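Local coordinates for protein chitinase (PDB 5XSW) that probably acts as an endochitinase, hydrolysing chitin, with this chain forming the C-terminal part of a longer polysaccharide-binding enzyme, at residues T329-F334 with L346-D351; E360-W363 with N367-G370. All coordinates share one frame; numbering follows the deposited sequence.

Contact 1 of 2, residues T329-F334 with L346-D351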
loop_
_atom_site.group_PDB
_atom_site.type_symbol
_atom_site.label_atom_id
_atom_site.label_comp_id
_atom_site.label_asym_id
_atom_site.label_seq_id
_atom_site.Cartn_x
_atom_site.Cartn_y
_atom_site.Cartn_z
ATOM N N THR A 329 22.354 5.092 -3.922
ATOM C CA THR A 329 21.745 5.705 -2.717
ATOM C C THR A 329 20.767 6.819 -3.130
ATOM O O THR A 329 19.698 6.972 -2.538
ATOM C CB THR A 329 22.840 6.243 -1.743
ATOM O OG1 THR A 329 23.631 5.112 -1.295
ATOM C CG2 THR A 329 22.174 6.910 -0.520
ATOM N N GLU A 330 21.135 7.623 -4.116
ATOM C CA GLU A 330 20.234 8.647 -4.618
ATOM C C GLU A 330 18.912 8.055 -5.197
ATOM O O GLU A 330 17.824 8.574 -4.914
ATOM C CB GLU A 330 20.940 9.470 -5.745
ATOM C CG GLU A 330 22.060 10.349 -5.153
ATOM C CD GLU A 330 22.981 10.859 -6.252
ATOM O OE1 GLU A 330 22.467 11.199 -7.327
ATOM O OE2 GLU A 330 24.189 10.905 -6.042
ATOM N N ILE A 331 19.027 7.001 -5.994
ATOM C CA ILE A 331 17.879 6.322 -6.617
ATOM C C ILE A 331 16.977 5.741 -5.523
ATOM O O ILE A 331 15.745 5.925 -5.508
ATOM C CB ILE A 331 18.334 5.216 -7.535
ATOM C CG1 ILE A 331 19.034 5.828 -8.764
ATOM C CG2 ILE A 331 17.136 4.354 -8.009
ATOM C CD1 ILE A 331 19.712 4.813 -9.675
ATOM N N ILE A 332 17.594 5.037 -4.598
ATOM C CA ILE A 332 16.821 4.410 -3.530
ATOM C C ILE A 332 16.146 5.491 -2.631
ATOM O O ILE A 332 14.977 5.338 -2.285
ATOM C CB ILE A 332 17.705 3.471 -2.645
ATOM C CG1 ILE A 332 18.184 2.218 -3.401
ATOM C CG2 ILE A 332 16.951 2.986 -1.376
ATOM C CD1 ILE A 332 17.093 1.436 -4.144
ATOM N N ASP A 333 16.868 6.543 -2.248
ATOM C CA ASP A 333 16.244 7.602 -1.459
ATOM C C ASP A 333 15.130 8.324 -2.256
ATOM O O ASP A 333 14.084 8.658 -1.726
ATOM C CB ASP A 333 17.248 8.649 -1.033
ATOM C CG ASP A 333 16.628 9.669 -0.136
ATOM O OD1 ASP A 333 16.309 9.288 1.003
ATOM O OD2 ASP A 333 16.353 10.828 -0.559
ATOM N N PHE A 334 15.384 8.613 -3.521
ATOM C CA PHE A 334 14.325 9.227 -4.337
ATOM C C PHE A 334 13.044 8.364 -4.376
ATOM O O PHE A 334 11.939 8.872 -4.235
ATOM C CB PHE A 334 14.865 9.504 -5.771
ATOM C CG PHE A 334 13.827 10.080 -6.717
ATOM C CD1 PHE A 334 13.416 11.411 -6.591
ATOM C CD2 PHE A 334 13.268 9.284 -7.677
ATOM C CE1 PHE A 334 12.462 11.942 -7.474
ATOM C CE2 PHE A 334 12.349 9.791 -8.586
ATOM C CZ PHE A 334 11.929 11.125 -8.482
ATOM N N LEU A 346 11.934 7.533 -14.682
ATOM C CA LEU A 346 13.244 8.107 -15.058
ATOM C C LEU A 346 13.902 7.305 -16.192
ATOM O O LEU A 346 14.770 7.845 -16.904
ATOM C CB LEU A 346 14.205 8.152 -13.835
ATOM C CG LEU A 346 13.670 8.943 -12.641
ATOM C CD1 LEU A 346 14.645 8.780 -11.427
ATOM C CD2 LEU A 346 13.504 10.379 -13.041
ATOM N N LYS A 347 13.554 6.023 -16.285
ATOM C CA LYS A 347 14.116 5.113 -17.283
ATOM C C LYS A 347 15.663 5.053 -17.228
ATOM O O LYS A 347 16.328 4.945 -18.262
ATOM C CB LYS A 347 13.664 5.535 -18.708
ATOM C CG LYS A 347 12.142 5.378 -18.921
ATOM C CD LYS A 347 11.737 3.902 -18.716
ATOM C CE LYS A 347 10.246 3.741 -19.099
ATOM N NZ LYS A 347 9.667 2.372 -18.934
ATOM N N ILE A 348 16.217 5.108 -16.024
ATOM C CA ILE A 348 17.670 4.993 -15.814
ATOM C C ILE A 348 18.271 3.714 -16.382
ATOM O O ILE A 348 19.397 3.711 -16.890
ATOM C CB ILE A 348 17.974 5.091 -14.310
ATOM C CG1 ILE A 348 17.876 6.568 -13.913
ATOM C CG2 ILE A 348 19.354 4.439 -13.969
ATOM C CD1 ILE A 348 17.643 6.782 -12.396
ATOM N N PHE A 349 17.520 2.623 -16.343
ATOM C CA PHE A 349 18.056 1.332 -16.723
ATOM C C PHE A 349 17.690 0.927 -18.137
ATOM O O PHE A 349 17.880 -0.206 -18.519
ATOM C CB PHE A 349 17.590 0.256 -15.724
ATOM C CG PHE A 349 18.090 0.512 -14.327
ATOM C CD1 PHE A 349 17.358 1.321 -13.459
ATOM C CD2 PHE A 349 19.321 -0.013 -13.896
ATOM C CE1 PHE A 349 17.856 1.612 -12.148
ATOM C CE2 PHE A 349 19.827 0.266 -12.615
ATOM C CZ PHE A 349 19.095 1.060 -11.731
ATOM N N SER A 350 17.133 1.845 -18.912
ATOM C CA SER A 350 16.755 1.504 -20.290
ATOM C C SER A 350 17.016 2.733 -21.132
ATOM O O SER A 350 18.188 3.038 -21.441
ATOM C CB SER A 350 15.292 1.023 -20.378
ATOM O OG SER A 350 14.414 1.902 -19.662
ATOM N N ASP A 351 15.972 3.500 -21.424
ATOM C CA ASP A 351 16.086 4.646 -22.344
ATOM C C ASP A 351 17.183 5.625 -21.986
ATOM O O ASP A 351 17.797 6.219 -22.889
ATOM C CB ASP A 351 14.772 5.449 -22.429
ATOM C CG ASP A 351 13.552 4.573 -22.595
ATOM O OD1 ASP A 351 13.683 3.332 -22.640
ATOM O OD2 ASP A 351 12.436 5.126 -22.640
#

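Contact 2 of 2, residues E360-W363 with N367-G370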
loop_
_atom_site.group_PDB
_atom_site.type_symbol
_atom_site.label_atom_id
_atom_site.label_comp_id
_atom_site.label_asym_id
_atom_site.label_seq_id
_atom_site.Cartn_x
_atom_site.Cartn_y
_atom_site.Cartn_z
ATOM N N GLU A 360 27.791 13.096 -13.368
ATOM C CA GLU A 360 28.654 13.253 -12.217
ATOM C C GLU A 360 27.844 13.336 -10.931
ATOM O O GLU A 360 28.276 12.852 -9.906
ATOM C CB GLU A 360 29.512 14.504 -12.351
ATOM C CG GLU A 360 30.579 14.393 -13.454
ATOM C CD GLU A 360 31.653 15.475 -13.352
ATOM O OE1 GLU A 360 31.611 16.274 -12.383
ATOM O OE2 GLU A 360 32.534 15.525 -14.243
ATOM N N VAL A 361 26.688 13.997 -11.000
ATOM C CA VAL A 361 25.701 13.995 -9.901
ATOM C C VAL A 361 24.378 13.565 -10.523
ATOM O O VAL A 361 23.684 14.374 -11.132
ATOM C CB VAL A 361 25.575 15.342 -9.265
ATOM C CG1 VAL A 361 24.716 15.289 -7.985
ATOM C CG2 VAL A 361 26.984 15.893 -8.936
ATOM N N LEU A 362 24.037 12.293 -10.358
ATOM C CA LEU A 362 22.819 11.726 -10.952
ATOM C C LEU A 362 21.561 12.556 -10.606
ATOM O O LEU A 362 20.788 12.904 -11.502
ATOM C CB LEU A 362 22.678 10.268 -10.512
ATOM C CG LEU A 362 21.522 9.513 -11.160
ATOM C CD1 LEU A 362 21.823 9.154 -12.663
ATOM C CD2 LEU A 362 21.197 8.265 -10.360
ATOM N N TRP A 363 21.391 12.961 -9.348
ATOM C CA TRP A 363 20.101 13.526 -8.976
ATOM C C TRP A 363 19.894 14.886 -9.632
ATOM O O TRP A 363 18.777 15.275 -9.886
ATOM C CB TRP A 363 19.929 13.636 -7.454
ATOM C CG TRP A 363 20.769 14.631 -6.743
ATOM C CD1 TRP A 363 21.996 14.408 -6.128
ATOM C CD2 TRP A 363 20.439 15.992 -6.498
ATOM N NE1 TRP A 363 22.453 15.590 -5.576
ATOM C CE2 TRP A 363 21.497 16.558 -5.755
ATOM C CE3 TRP A 363 19.353 16.798 -6.849
ATOM C CZ2 TRP A 363 21.501 17.884 -5.367
ATOM C CZ3 TRP A 363 19.350 18.118 -6.431
ATOM C CH2 TRP A 363 20.417 18.643 -5.705
ATOM N N ASN A 367 16.779 15.434 -12.183
ATOM C CA ASN A 367 15.784 16.122 -11.378
ATOM C C ASN A 367 15.112 15.204 -10.359
ATOM O O ASN A 367 13.901 15.143 -10.276
ATOM C CB ASN A 367 14.768 16.815 -12.275
ATOM C CG ASN A 367 15.416 17.830 -13.188
ATOM O OD1 ASN A 367 15.927 18.848 -12.734
ATOM N ND2 ASN A 367 15.425 17.544 -14.478
ATOM N N MET A 368 15.931 14.471 -9.619
ATOM C CA MET A 368 15.477 13.523 -8.607
ATOM C C MET A 368 15.708 14.064 -7.206
ATOM O O MET A 368 16.170 13.367 -6.324
ATOM C CB MET A 368 16.160 12.168 -8.741
ATOM C CG MET A 368 16.383 11.688 -10.141
ATOM S SD MET A 368 17.595 10.376 -10.078
ATOM C CE MET A 368 16.998 9.405 -8.720
ATOM N N GLU A 369 15.428 15.337 -7.022
ATOM C CA GLU A 369 15.561 15.934 -5.715
ATOM C C GLU A 369 14.621 15.310 -4.687
ATOM O O GLU A 369 14.950 15.214 -3.516
ATOM C CB GLU A 369 15.360 17.439 -5.777
ATOM C CG GLU A 369 15.839 18.122 -4.519
ATOM C CD GLU A 369 16.313 19.532 -4.753
ATOM O OE1 GLU A 369 16.081 20.056 -5.852
ATOM O OE2 GLU A 369 16.907 20.106 -3.828
ATOM N N GLY A 370 13.432 14.930 -5.129
ATOM C CA GLY A 370 12.320 14.697 -4.220
ATOM C C GLY A 370 11.746 15.977 -3.595
ATOM O O GLY A 370 12.225 17.060 -3.860
#

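Contact 1 of 2, residues T329-F334 with L346-D351
The rings of Phe334 and Phe349 each receive a methyl group from the opposite segment at an oblique angle. Leu346 CD1 meets the Phe334 ring at CE2, 3.8 Å away, the two side chains crossing slantwise, and Ile331 CD1 comes to 4.3 Å from Phe349 CZ. One face of the Phe349 ring is covered from within its own segment by Ile348 CG2, which sits 3.6 Å above the ring plane near the rim. Between the two rings, Ile331 and Ile348 extend toward each other and meet tip to tip, with their CD1 atoms 3.9 Å apart. Because CG1 of Ile331 lies anti to the carbonyl carbon (chi1 -69°) and the chain is extended beyond it, the delta methyl reaches both Ile348 and the Phe349 ring. No hydrogen bond spans the contact, which is apolar and largely buried. Lys347, with positive phi, follows the end of helix 340-346, and a type I turn from Lys347 to Ser350 places Ile348 and Phe349 at its two central positions, from which both side chains reach helix 327-338. A backbone hydrogen bond between Phe349 and Pro486 joins the turn to the chain's C-terminus. Beyond the two segments, Phe349 also packs against Leu307 and Val311 of helix 288-311 and meets the Phe318 ring, while Phe334 touches Val375 of helix 374-386.

Contact 2 of 2, residues E360-W363 with N367-G370
Asn367, with positive phi, breaks the short helix 362-365 and swings the chain back, so that the next residue faces Trp363. Met368 N donates a nearly straight hydrogen bond to Trp363 O (3.0 Å, N-H...O angle 165°), lying in the carbonyl plane on a lone pair. The side chains of the same two residues pack alongside this bond, CB to CB at 4.2 Å. With CG anti to the carbonyl carbon and the chain extended at the next torsion (chi2 163°), Met368 SD comes to 4.2 Å from Leu362 CG, the two side chains crossing at a slant. Glu369 then runs beside the indole, both side chains pointing the same way. Its CD lies 3.7 Å from Trp363 CZ3, with the carboxylate and ring planes 53° apart, while its CB and CG also touch the six-membered ring. Replacing Trp363 with an alanine would probably leave the aliphatic part of Glu369 without its indole neighbour and open a gap next to Val375 and Pro376 of helix 374-386, although the backbone bond could remain. The six-residue hydrogen-bonded loop, the positive phi just before its donor and the apolar pairing of Trp363 with Met368 are the signature of a Schellman-type C-cap, here closing helix 362-365.

Overall arrangement
Contacts 1 and 2 follow one another along the chain, their centres 9 Å apart, and they share an interface. Met368 is one joint: its SD lies 3.6 Å from Leu346 CD1, and its O lies 3.4 Å from Phe334 CD1. A second link is made by Glu330, whose OE1 approaches Trp363 N to 2.9 Å, a weak hydrogen bond at most, where the start of helix 362-365 meets helix 327-338. Neither contact touches the glycan through its nearest side chain: Phe334 lies about 8 Å, and Glu369 about 9 Å, from a bound N-acetylglucosamine. The glycan pocket includes Phe371, Gly372 and His374, just beyond 367-370, and Asp333 OD2 is hydrogen-bonded to His374 ND1.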